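Local coordinates for pantothenate synthetase (Francisella tularensis subsp. tularensis, PDB 3N8H), which probably joins pantoate to beta-alanine at the expense of ATP, through a pantoyl-adenylate intermediate, to make pantothenate, at residues 113-121 with 153-161; 226-234 with 241-249. All blocks are in the same frame, centred on the assembly; numbering follows the deposited sequence.

Contact 1: 113-121 with 153-161; sequences LEIANILEG and DYQQVMLIK. With PRO (proline), chain C; AMP (adenosine monophosphate), chain D.
The carboxamide of Gln155, on the first turn of helix 154-166, meets the backbone of 113-121 with both of its ends, an instance of how a buried amide can hold an irregular segment in shape. Its NE2 gives one hydrogen to Ile115 O (2.7 Å), nearly in line with that carbonyl, and the other to Ile118 O (2.9 Å), which it approaches from above the carbonyl plane. Both acceptors lie close to the plane of the amide, so its two N-H bonds are used together. For its part OE1 receives Glu120 N at 3.0 Å, in the carbonyl plane and on a lone pair. The chain reaches this far because CG stands beside the backbone N (chi1 -75°) and the next torsion is extended (chi2 169°). Three bonds thus fix the rotation of the amide, and Leu119 CB lies against OE1 at 3.3 Å.

Further along helix 154-166, toward Met158 and Leu159, the contact is apolar. With CG1 of Ile115 anti to the backbone N (chi1 -165°), that branch meets the helix: CD1 touches Gln155 CG, and CG1 lies 3.8 Å from SE of selenomethionine Met158. The other branch, CG2, meets Leu159 CD2 at 3.7 Å.

Helix 154-166 follows strand 146-150 of the parallel sheet, in the Rossmann-like nucleotide-binding part of this HUP-clan enzyme. Gln156, predicted to bind pantoate, borders the bound proline, and the Glu120 carboxylate leads off to a salt bridge with Arg251. One neutral amide thus serves two carbonyls and an N-H of 113-121 without bringing a charge of its own into the interface, and ties that segment to the helix whose N-cap residue, Asp153, accepts a hydrogen bond from the AMP ribose.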
loop_
_atom_site.group_PDB
_atom_site.type_symbol
_atom_site.label_atom_id
_atom_site.label_comp_id
_atom_site.label_asym_id
_atom_site.label_seq_id
_atom_site.Cartn_x
_atom_site.Cartn_y
_atom_site.Cartn_z
ATOM N N LEU A 113 -14.021 2.147 1.591
ATOM C CA LEU A 113 -14.943 1.471 2.492
ATOM C C LEU A 113 -15.678 2.458 3.383
ATOM O O LEU A 113 -15.262 3.600 3.535
ATOM C CB LEU A 113 -14.248 0.402 3.342
ATOM C CG LEU A 113 -12.810 0.478 3.899
ATOM C CD1 LEU A 113 -12.159 1.858 3.911
ATOM C CD2 LEU A 113 -12.727 -0.177 5.272
ATOM N N GLU A 114 -16.770 1.997 3.984
ATOM C CA GLU A 114 -17.682 2.882 4.708
ATOM C C GLU A 114 -17.054 3.673 5.851
ATOM O O GLU A 114 -17.191 4.902 5.935
ATOM C CB GLU A 114 -18.890 2.097 5.211
ATOM C CG GLU A 114 -20.096 2.262 4.315
ATOM C CD GLU A 114 -20.596 3.699 4.287
ATOM O OE1 GLU A 114 -20.329 4.407 3.287
ATOM O OE2 GLU A 114 -21.253 4.118 5.268
ATOM N N ILE A 115 -16.362 2.969 6.727
ATOM C CA ILE A 115 -15.763 3.626 7.884
ATOM C C ILE A 115 -14.855 4.789 7.483
ATOM O O ILE A 115 -14.629 5.699 8.264
ATOM C CB ILE A 115 -14.987 2.635 8.764
ATOM C CG1 ILE A 115 -14.687 3.263 10.128
ATOM C CG2 ILE A 115 -13.697 2.190 8.070
ATOM C CD1 ILE A 115 -15.913 3.819 10.828
ATOM N N ALA A 116 -14.344 4.770 6.262
ATOM C CA ALA A 116 -13.442 5.830 5.818
ATOM C C ALA A 116 -14.188 7.015 5.238
ATOM O O ALA A 116 -13.600 8.075 5.034
ATOM C CB ALA A 116 -12.463 5.300 4.798
ATOM N N ASN A 117 -15.480 6.814 4.962
ATOM C CA ASN A 117 -16.295 7.784 4.249
ATOM C C ASN A 117 -17.145 8.659 5.155
ATOM O O ASN A 117 -17.830 9.568 4.678
ATOM C CB ASN A 117 -17.240 7.070 3.280
ATOM C CG ASN A 117 -16.529 6.506 2.082
ATOM O OD1 ASN A 117 -15.458 6.976 1.698
ATOM N ND2 ASN A 117 -17.126 5.495 1.470
ATOM N N ILE A 118 -17.120 8.371 6.447
ATOM C CA ILE A 118 -17.929 9.113 7.414
ATOM C C ILE A 118 -17.063 9.828 8.441
ATOM O O ILE A 118 -15.839 9.626 8.485
ATOM C CB ILE A 118 -18.895 8.171 8.154
ATOM C CG1 ILE A 118 -18.114 7.023 8.813
ATOM C CG2 ILE A 118 -19.998 7.636 7.174
ATOM C CD1 ILE A 118 -18.908 6.196 9.829
ATOM N N LEU A 119 -17.707 10.672 9.255
ATOM C CA LEU A 119 -17.048 11.325 10.371
ATOM C C LEU A 119 -15.726 11.936 9.937
ATOM O O LEU A 119 -15.690 12.782 9.044
ATOM C CB LEU A 119 -16.844 10.312 11.507
ATOM C CG LEU A 119 -18.172 9.711 12.004
ATOM C CD1 LEU A 119 -17.985 8.472 12.904
ATOM C CD2 LEU A 119 -19.006 10.781 12.707
ATOM N N GLU A 120 -14.631 11.499 10.550
ATOM C CA GLU A 120 -13.346 12.108 10.253
ATOM C C GLU A 120 -12.962 12.015 8.750
ATOM O O GLU A 120 -12.437 12.969 8.136
ATOM C CB GLU A 120 -12.311 11.487 11.158
ATOM C CG GLU A 120 -11.186 12.389 11.541
ATOM C CD GLU A 120 -11.577 13.628 12.344
ATOM O OE1 GLU A 120 -12.764 13.898 12.683
ATOM O OE2 GLU A 120 -10.625 14.347 12.632
ATOM N N GLY A 121 -13.276 10.887 8.130
ATOM C CA GLY A 121 -12.967 10.716 6.720
ATOM C C GLY A 121 -13.650 11.733 5.814
ATOM O O GLY A 121 -13.090 12.182 4.808
ATOM N N ASP A 153 -8.555 8.118 18.434
ATOM C CA ASP A 153 -8.620 8.156 16.985
ATOM C C ASP A 153 -9.222 6.827 16.518
ATOM O O ASP A 153 -8.530 5.926 16.007
ATOM C CB ASP A 153 -7.228 8.400 16.435
ATOM C CG ASP A 153 -6.641 9.712 16.934
ATOM O OD1 ASP A 153 -7.052 10.766 16.398
ATOM O OD2 ASP A 153 -5.787 9.684 17.856
ATOM N N TYR A 154 -10.526 6.705 16.744
ATOM C CA TYR A 154 -11.227 5.421 16.595
ATOM C C TYR A 154 -11.200 4.837 15.186
ATOM O O TYR A 154 -10.963 3.619 14.979
ATOM C CB TYR A 154 -12.688 5.568 17.019
ATOM C CG TYR A 154 -13.326 4.250 17.365
ATOM C CD1 TYR A 154 -13.131 3.678 18.619
ATOM C CD2 TYR A 154 -14.121 3.573 16.439
ATOM C CE1 TYR A 154 -13.717 2.467 18.952
ATOM C CE2 TYR A 154 -14.715 2.350 16.761
ATOM C CZ TYR A 154 -14.507 1.805 18.021
ATOM O OH TYR A 154 -15.081 0.601 18.364
ATOM N N GLN A 155 -11.505 5.691 14.219
ATOM C CA GLN A 155 -11.510 5.257 12.819
ATOM C C GLN A 155 -10.097 4.858 12.361
ATOM O O GLN A 155 -9.903 3.837 11.682
ATOM C CB GLN A 155 -12.063 6.362 11.952
ATOM C CG GLN A 155 -13.570 6.512 12.073
ATOM C CD GLN A 155 -14.050 7.788 11.392
ATOM O OE1 GLN A 155 -13.904 8.898 11.932
ATOM N NE2 GLN A 155 -14.595 7.638 10.187
ATOM N N GLN A 156 -9.121 5.672 12.757
ATOM C CA GLN A 156 -7.704 5.346 12.578
ATOM C C GLN A 156 -7.389 3.915 13.049
ATOM O O GLN A 156 -6.748 3.148 12.331
ATOM C CB GLN A 156 -6.835 6.334 13.370
ATOM C CG GLN A 156 -5.355 6.000 13.291
ATOM C CD GLN A 156 -4.486 7.165 13.627
ATOM O OE1 GLN A 156 -4.227 8.027 12.783
ATOM N NE2 GLN A 156 -4.035 7.216 14.872
ATOM N N VAL A 157 -7.802 3.564 14.268
ATOM C CA VAL A 157 -7.562 2.202 14.769
ATOM C C VAL A 157 -8.139 1.131 13.835
ATOM O O VAL A 157 -7.430 0.192 13.443
ATOM C CB VAL A 157 -8.156 1.998 16.179
ATOM C CG1 VAL A 157 -8.151 0.519 16.539
ATOM C CG2 VAL A 157 -7.382 2.787 17.215
HETATM N N MSE A 158 -9.424 1.275 13.482
HETATM C CA MSE A 158 -10.123 0.313 12.621
HETATM C C MSE A 158 -9.430 0.193 11.274
HETATM O O MSE A 158 -9.220 -0.902 10.761
HETATM C CB MSE A 158 -11.579 0.743 12.412
HETATM C CG MSE A 158 -12.397 0.841 13.688
HETATM SE SE MSE A 158 -14.278 1.288 13.335
HETATM C CE MSE A 158 -14.753 -0.165 12.111
ATOM N N LEU A 159 -9.065 1.332 10.710
ATOM C CA LEU A 159 -8.375 1.364 9.439
ATOM C C LEU A 159 -6.997 0.698 9.536
ATOM O O LEU A 159 -6.584 -0.038 8.635
ATOM C CB LEU A 159 -8.239 2.817 8.952
ATOM C CG LEU A 159 -9.517 3.488 8.494
ATOM C CD1 LEU A 159 -9.249 4.930 8.078
ATOM C CD2 LEU A 159 -10.116 2.665 7.336
ATOM N N ILE A 160 -6.282 0.934 10.633
ATOM C CA ILE A 160 -4.966 0.329 10.740
ATOM C C ILE A 160 -5.099 -1.200 10.933
ATOM O O ILE A 160 -4.255 -1.967 10.470
ATOM C CB ILE A 160 -4.100 1.013 11.846
ATOM C CG1 ILE A 160 -3.691 2.429 11.403
ATOM C CG2 ILE A 160 -2.855 0.172 12.193
ATOM C CD1 ILE A 160 -2.973 3.205 12.526
ATOM N N LYS A 161 -6.172 -1.642 11.584
ATOM C CA LYS A 161 -6.369 -3.090 11.775
ATOM C C LYS A 161 -6.626 -3.706 10.412
ATOM O O LYS A 161 -6.158 -4.809 10.121
ATOM C CB LYS A 161 -7.519 -3.401 12.751
ATOM C CG LYS A 161 -7.255 -3.027 14.219
ATOM C CD LYS A 161 -8.492 -3.295 15.100
ATOM C CE LYS A 161 -8.154 -3.321 16.601
ATOM N NZ LYS A 161 -9.413 -3.446 17.446
HETATM N N PRO C . -3.468 12.787 14.809
HETATM C CA PRO C . -3.279 12.636 13.369
HETATM C C PRO C . -3.534 13.966 12.657
HETATM O O PRO C . -4.007 14.914 13.297
HETATM C CB PRO C . -4.349 11.610 12.992
HETATM C CG PRO C . -4.494 10.772 14.219
HETATM C CD PRO C . -4.282 11.703 15.386
HETATM P P AMP D . -0.823 11.802 17.279
HETATM O O1P AMP D . 0.597 12.126 17.734
HETATM O O2P AMP D . -1.903 12.725 17.757
HETATM O O3P AMP D . -0.918 11.502 15.828
HETATM O "O5'" AMP D . -1.171 10.473 18.142
HETATM C "C5'" AMP D . -0.265 9.376 18.263
HETATM C "C4'" AMP D . -0.931 8.227 18.979
HETATM O "O4'" AMP D . -1.309 8.663 20.324
HETATM C "C3'" AMP D . -2.216 7.720 18.300
HETATM O "O3'" AMP D . -2.342 6.302 18.500
HETATM C "C2'" AMP D . -3.299 8.448 19.085
HETATM O "O2'" AMP D . -4.594 7.870 19.044
HETATM C "C1'" AMP D . -2.702 8.446 20.491
HETATM N N9 AMP D . -3.307 9.462 21.360
HETATM C C8 AMP D . -3.455 10.774 21.063
HETATM N N7 AMP D . -4.093 11.422 22.079
HETATM C C5 AMP D . -4.385 10.500 23.031
HETATM C C6 AMP D . -5.048 10.520 24.352
HETATM N N6 AMP D . -5.542 11.675 24.827
HETATM N N1 AMP D . -5.152 9.373 25.049
HETATM C C2 AMP D . -4.669 8.219 24.531
HETATM N N3 AMP D . -4.044 8.123 23.338
HETATM C C4 AMP D . -3.868 9.216 22.551
#

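Contact 2: 226-234 with 241-249; sequences STGAKLQYI and IFLAFYIGK
Strands 230-234 and 241-247 run antiparallel, their directions 162° apart and their axes 4.4 Å at closest approach, as neighbours in a beta hairpin. Lys230 and Tyr246 form a hydrogen-bonded pair through two straight bonds. Leu231 and Phe245 follow as a non-hydrogen-bonded pair, and the register then slips by one residue before Tyr233. Gln232 N (2.8 Å) and Tyr233 N (3.3 Å) both donate to Ala244 O from the same face of its carbonyl plane: a classic beta bulge.

The bulge turns Gln232 toward the partner strand, where a bend at chi2 (-102°) brings NE2 to the edge of the Tyr246 ring, 3.5 Å from CE2, while OE1 bonds to Arg251 of strand 250-257. Tyr233 has CG between its backbone N and carbonyl carbon (chi1 63°), and its ring lies over the partner strand, CE1 3.5 Å from Ala244 CB and Ala244 N over one face. Elsewhere the Leu231 and Leu243 side chains cross at about a right angle, CD2 meeting CD1, and Ile234 CG1 packs on Leu243 CB and Ile241 CG2.

Leu231 and Ile234 lie against helix 217-225, Ala229, Phe245 and Ile247 meet helix 196-210, and strand 250-257 completes the three-stranded sheet beyond 240-247.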
loop_
_atom_site.group_PDB
_atom_site.type_symbol
_atom_site.label_atom_id
_atom_site.label_comp_id
_atom_site.label_asym_id
_atom_site.label_seq_id
_atom_site.Cartn_x
_atom_site.Cartn_y
_atom_site.Cartn_z
ATOM N N SER A 226 -22.839 27.470 21.667
ATOM C CA SER A 226 -23.039 28.676 22.447
ATOM C C SER A 226 -21.840 28.987 23.363
ATOM O O SER A 226 -21.795 30.045 23.976
ATOM C CB SER A 226 -24.355 28.635 23.236
ATOM O OG SER A 226 -24.219 27.844 24.401
ATOM N N THR A 227 -20.867 28.079 23.438
ATOM C CA THR A 227 -19.676 28.340 24.235
ATOM C C THR A 227 -18.695 29.160 23.428
ATOM O O THR A 227 -17.713 29.667 23.967
ATOM C CB THR A 227 -18.958 27.036 24.625
ATOM O OG1 THR A 227 -18.349 26.461 23.457
ATOM C CG2 THR A 227 -19.950 26.031 25.246
ATOM N N GLY A 228 -18.936 29.255 22.122
ATOM C CA GLY A 228 -17.995 29.912 21.229
ATOM C C GLY A 228 -17.197 28.959 20.373
ATOM O O GLY A 228 -16.537 29.370 19.423
ATOM N N ALA A 229 -17.238 27.675 20.722
ATOM C CA ALA A 229 -16.697 26.635 19.855
ATOM C C ALA A 229 -17.587 26.489 18.602
ATOM O O ALA A 229 -18.734 26.933 18.611
ATOM C CB ALA A 229 -16.638 25.326 20.617
ATOM N N LYS A 230 -17.063 25.884 17.535
ATOM C CA LYS A 230 -17.891 25.538 16.361
ATOM C C LYS A 230 -17.885 24.050 16.100
ATOM O O LYS A 230 -16.871 23.459 15.721
ATOM C CB LYS A 230 -17.474 26.293 15.091
ATOM C CG LYS A 230 -18.084 27.698 15.006
ATOM C CD LYS A 230 -17.232 28.664 14.193
ATOM C CE LYS A 230 -17.859 30.062 14.180
ATOM N NZ LYS A 230 -16.856 31.150 14.384
ATOM N N LEU A 231 -19.037 23.447 16.320
ATOM C CA LEU A 231 -19.168 22.013 16.181
ATOM C C LEU A 231 -19.050 21.637 14.688
ATOM O O LEU A 231 -19.691 22.236 13.837
ATOM C CB LEU A 231 -20.498 21.581 16.808
ATOM C CG LEU A 231 -20.800 20.133 17.202
ATOM C CD1 LEU A 231 -21.073 19.303 15.969
ATOM C CD2 LEU A 231 -19.691 19.516 18.052
ATOM N N GLN A 232 -18.175 20.685 14.379
ATOM C CA GLN A 232 -18.081 20.101 13.036
ATOM C C GLN A 232 -19.130 19.012 12.835
ATOM O O GLN A 232 -19.914 19.037 11.871
ATOM C CB GLN A 232 -16.678 19.518 12.801
ATOM C CG GLN A 232 -15.574 20.549 12.711
ATOM C CD GLN A 232 -15.143 20.826 11.271
ATOM O OE1 GLN A 232 -14.407 20.031 10.672
ATOM N NE2 GLN A 232 -15.591 21.965 10.714
ATOM N N TYR A 233 -19.118 18.026 13.726
ATOM C CA TYR A 233 -20.134 16.981 13.685
ATOM C C TYR A 233 -20.266 16.356 15.053
ATOM O O TYR A 233 -19.353 16.424 15.885
ATOM C CB TYR A 233 -19.822 15.916 12.621
ATOM C CG TYR A 233 -18.545 15.141 12.864
ATOM C CD1 TYR A 233 -17.361 15.481 12.202
ATOM C CD2 TYR A 233 -18.515 14.081 13.764
ATOM C CE1 TYR A 233 -16.187 14.779 12.427
ATOM C CE2 TYR A 233 -17.349 13.379 13.996
ATOM C CZ TYR A 233 -16.188 13.729 13.323
ATOM O OH TYR A 233 -15.028 13.019 13.555
ATOM N N ILE A 234 -21.439 15.803 15.306
ATOM C CA ILE A 234 -21.633 14.931 16.456
ATOM C C ILE A 234 -22.577 13.823 16.008
ATOM O O ILE A 234 -23.610 14.084 15.373
ATOM C CB ILE A 234 -22.168 15.678 17.710
ATOM C CG1 ILE A 234 -22.151 14.761 18.942
ATOM C CG2 ILE A 234 -23.573 16.273 17.455
ATOM C CD1 ILE A 234 -22.295 15.535 20.265
ATOM N N ILE A 241 -20.569 7.883 21.024
ATOM C CA ILE A 241 -20.673 9.219 20.472
ATOM C C ILE A 241 -19.334 9.622 19.856
ATOM O O ILE A 241 -18.278 9.488 20.498
ATOM C CB ILE A 241 -21.006 10.240 21.560
ATOM C CG1 ILE A 241 -22.310 9.877 22.269
ATOM C CG2 ILE A 241 -21.072 11.649 20.970
ATOM C CD1 ILE A 241 -23.533 9.822 21.349
ATOM N N PHE A 242 -19.395 10.117 18.622
ATOM C CA PHE A 242 -18.268 10.717 17.916
ATOM C C PHE A 242 -18.510 12.211 17.689
ATOM O O PHE A 242 -19.587 12.616 17.266
ATOM C CB PHE A 242 -18.088 10.057 16.548
ATOM C CG PHE A 242 -17.584 8.648 16.618
ATOM C CD1 PHE A 242 -16.274 8.351 16.279
ATOM C CD2 PHE A 242 -18.416 7.629 17.057
ATOM C CE1 PHE A 242 -15.810 7.050 16.355
ATOM C CE2 PHE A 242 -17.966 6.324 17.126
ATOM C CZ PHE A 242 -16.657 6.038 16.777
ATOM N N LEU A 243 -17.499 13.023 17.942
ATOM C CA LEU A 243 -17.597 14.455 17.643
ATOM C C LEU A 243 -16.253 15.072 17.293
ATOM O O LEU A 243 -15.188 14.484 17.548
ATOM C CB LEU A 243 -18.251 15.240 18.793
ATOM C CG LEU A 243 -17.388 15.537 20.018
ATOM C CD1 LEU A 243 -17.829 16.850 20.610
ATOM C CD2 LEU A 243 -17.557 14.421 21.023
ATOM N N ALA A 244 -16.332 16.264 16.708
ATOM C CA ALA A 244 -15.178 17.080 16.361
ATOM C C ALA A 244 -15.683 18.512 16.367
ATOM O O ALA A 244 -16.852 18.783 15.998
ATOM C CB ALA A 244 -14.651 16.727 14.954
ATOM N N PHE A 245 -14.812 19.425 16.766
ATOM C CA PHE A 245 -15.182 20.844 16.835
ATOM C C PHE A 245 -13.938 21.699 16.724
ATOM O O PHE A 245 -12.826 21.215 16.954
ATOM C CB PHE A 245 -15.888 21.149 18.155
ATOM C CG PHE A 245 -15.082 20.781 19.365
ATOM C CD1 PHE A 245 -14.235 21.708 19.959
ATOM C CD2 PHE A 245 -15.158 19.497 19.905
ATOM C CE1 PHE A 245 -13.479 21.376 21.073
ATOM C CE2 PHE A 245 -14.399 19.148 21.026
ATOM C CZ PHE A 245 -13.558 20.090 21.611
ATOM N N TYR A 246 -14.130 22.970 16.365
ATOM C CA TYR A 246 -13.052 23.937 16.339
ATOM C C TYR A 246 -13.214 24.863 17.539
ATOM O O TYR A 246 -14.332 25.209 17.909
ATOM C CB TYR A 246 -13.107 24.797 15.066
ATOM C CG TYR A 246 -12.394 24.231 13.856
ATOM C CD1 TYR A 246 -11.032 24.435 13.671
ATOM C CD2 TYR A 246 -13.086 23.498 12.893
ATOM C CE1 TYR A 246 -10.381 23.926 12.557
ATOM C CE2 TYR A 246 -12.442 22.971 11.782
ATOM C CZ TYR A 246 -11.095 23.189 11.620
ATOM O OH TYR A 246 -10.450 22.671 10.517
ATOM N N ILE A 247 -12.096 25.251 18.159
ATOM C CA ILE A 247 -12.090 26.441 19.004
ATOM C C ILE A 247 -11.040 27.347 18.377
ATOM O O ILE A 247 -9.855 26.972 18.284
ATOM C CB ILE A 247 -11.779 26.159 20.505
ATOM C CG1 ILE A 247 -12.718 25.088 21.056
ATOM C CG2 ILE A 247 -11.913 27.450 21.337
ATOM C CD1 ILE A 247 -12.393 24.669 22.467
ATOM N N GLY A 248 -11.471 28.511 17.902
ATOM C CA GLY A 248 -10.616 29.302 17.030
ATOM C C GLY A 248 -10.194 28.459 15.833
ATOM O O GLY A 248 -11.043 27.919 15.109
ATOM N N LYS A 249 -8.883 28.337 15.623
ATOM C CA LYS A 249 -8.348 27.572 14.489
ATOM C C LYS A 249 -7.922 26.167 14.878
ATOM O O LYS A 249 -7.315 25.443 14.074
ATOM C CB LYS A 249 -7.146 28.282 13.860
ATOM C CG LYS A 249 -7.496 29.380 12.870
ATOM C CD LYS A 249 -7.552 30.741 13.528
ATOM C CE LYS A 249 -7.834 31.827 12.490
ATOM N NZ LYS A 249 -7.743 33.212 13.049
HETATM O O HOH W 1 -14.313 28.958 17.587
HETATM O O HOH W 2 -14.425 11.892 16.374
#

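In the fold
Contact 1 closes before contact 2 opens along the chain, and their centres lie about 19 Å apart, yet side chains join them directly. Glu120 OE1 probably shares a hydrogen bond with Tyr233 OH at 2.6 Å; Leu119 packs on Tyr233 and Phe242, and the Tyr154 and Phe242 rings meet at about 80°. Contact 1 belongs to the part built round the six-stranded parallel sheet; contact 2 belongs to the three-stranded antiparallel sheet nearer the C-terminus. Arg251 of that sheet, the salt-bridge partner from contact 1, also reaches contact 2. The segment 113-121 therefore bridges the nucleotide-binding part and the C-terminal sheet beside the ligand pocket.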